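Side-chain contact in thioredoxin reductase (Streptomyces clavuligerus, PDB 4NTD), which probably forms disulfide bonds in natural products such as holomycin, as an FAD-dependent oxidoreductase of the thioredoxin reductase family: residues Thr208-Asp211 with Arg212-Leu215. Residues are numbered along the deposited sequence; the frame is centred on the assembly and turned at random.
Sequences TDDD and RRAL
R212 folds back over the first turn of its helix to reach D209. Its CB and CG pass beside T208 O, and a bend at chi3 (-76°) then sets T208 O 3.5 Å above the guanidinium plane, over its centre. NE donates a hydrogen bond to a water oxygen (2.8 Å), NH1 a weak hydrogen bond to L207 O, and NH2 forms a salt bridge with D209 OD2 at 2.8 Å. That oxygen lies nearly in the guanidinium plane, the carboxylate turned 71° from it. R213 takes a similar course one residue on, its guanidinium over D209 O, but meets D210 OD2 on its anti side through NH2 (2.7 Å), by a less straight bond; a second water links NE to that oxygen. Aspartates suit a helix N-terminus, where their negative charge should interact favourably with the positive end of its dipole, and long arginines span back to them. In the capping box, the short side chains of T208 (OG1) and D211 (OD2) each accept the other residue's backbone N-H. Helix 209-217 connects parallel strands 198-201 and 222-223 in a beta-alpha-beta unit; small A214 and apolar L215 pack on helix 184-191, A214 also meeting V328 of the second subunit.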
loop_
_atom_site.group_PDB
_atom_site.type_symbol
_atom_site.label_atom_id
_atom_site.label_comp_id
_atom_site.label_asym_id
_atom_site.label_seq_id
_atom_site.Cartn_x
_atom_site.Cartn_y
_atom_site.Cartn_z
ATOM N N THR A 208 32.784 -14.204 -0.575
ATOM C CA THR A 208 33.744 -13.452 0.228
ATOM C C THR A 208 33.951 -14.150 1.568
ATOM O O THR A 208 33.220 -15.081 1.912
ATOM C CB THR A 208 33.256 -12.014 0.492
ATOM O OG1 THR A 208 32.079 -12.043 1.310
ATOM C CG2 THR A 208 32.950 -11.295 -0.820
ATOM N N ASP A 209 34.945 -13.694 2.327
ATOM C CA ASP A 209 35.173 -14.211 3.677
ATOM C C ASP A 209 33.959 -13.957 4.576
ATOM O O ASP A 209 33.590 -14.816 5.378
ATOM C CB ASP A 209 36.431 -13.590 4.301
ATOM C CG ASP A 209 37.723 -14.120 3.688
ATOM O OD1 ASP A 209 38.795 -13.567 4.012
ATOM O OD2 ASP A 209 37.678 -15.083 2.891
ATOM N N ASP A 210 33.341 -12.785 4.435
ATOM C CA ASP A 210 32.125 -12.459 5.187
ATOM C C ASP A 210 30.962 -13.387 4.821
ATOM O O ASP A 210 30.209 -13.806 5.700
ATOM C CB ASP A 210 31.716 -10.995 4.974
ATOM C CG ASP A 210 32.638 -10.010 5.686
ATOM O OD1 ASP A 210 32.615 -8.815 5.324
ATOM O OD2 ASP A 210 33.378 -10.418 6.607
ATOM N N ASP A 211 30.818 -13.704 3.533
ATOM C CA ASP A 211 29.802 -14.665 3.077
ATOM C C ASP A 211 29.988 -16.010 3.772
ATOM O O ASP A 211 29.045 -16.572 4.333
ATOM C CB ASP A 211 29.880 -14.894 1.561
ATOM C CG ASP A 211 29.408 -13.702 0.746
ATOM O OD1 ASP A 211 28.618 -12.880 1.253
ATOM O OD2 ASP A 211 29.826 -13.604 -0.426
ATOM N N ARG A 212 31.215 -16.521 3.726
ATOM C CA ARG A 212 31.529 -17.824 4.305
ATOM C C ARG A 212 31.311 -17.859 5.823
ATOM O O ARG A 212 30.749 -18.822 6.343
ATOM C CB ARG A 212 32.957 -18.246 3.942
ATOM C CG ARG A 212 33.087 -18.741 2.509
ATOM C CD ARG A 212 34.500 -19.202 2.192
ATOM N NE ARG A 212 35.400 -18.069 1.997
ATOM C CZ ARG A 212 35.607 -17.440 0.839
ATOM N NH1 ARG A 212 34.985 -17.819 -0.276
ATOM N NH2 ARG A 212 36.454 -16.416 0.795
ATOM N N ARG A 213 31.737 -16.810 6.526
ATOM C CA ARG A 213 31.513 -16.721 7.976
ATOM C C ARG A 213 30.019 -16.715 8.326
ATOM O O ARG A 213 29.594 -17.382 9.269
ATOM C CB ARG A 213 32.195 -15.481 8.572
ATOM C CG ARG A 213 33.680 -15.658 8.847
ATOM C CD ARG A 213 34.247 -14.492 9.643
ATOM N NE ARG A 213 34.398 -13.288 8.827
ATOM C CZ ARG A 213 35.449 -13.008 8.056
ATOM N NH1 ARG A 213 36.483 -13.841 7.969
ATOM N NH2 ARG A 213 35.468 -11.876 7.358
ATOM N N ALA A 214 29.230 -15.971 7.555
ATOM C CA ALA A 214 27.788 -15.866 7.794
ATOM C C ALA A 214 27.073 -17.193 7.546
ATOM O O ALA A 214 26.250 -17.624 8.353
ATOM C CB ALA A 214 27.186 -14.773 6.925
ATOM N N LEU A 215 27.397 -17.835 6.426
ATOM C CA LEU A 215 26.804 -19.126 6.077
ATOM C C LEU A 215 27.160 -20.207 7.106
ATOM O O LEU A 215 26.304 -21.000 7.495
ATOM C CB LEU A 215 27.232 -19.549 4.666
ATOM C CG LEU A 215 26.672 -18.692 3.524
ATOM C CD1 LEU A 215 27.484 -18.879 2.250
ATOM C CD2 LEU A 215 25.203 -19.001 3.275
HETATM O O HOH W 1 37.113 -18.216 4.170
HETATM O O HOH W 2 32.391 -11.473 9.264
#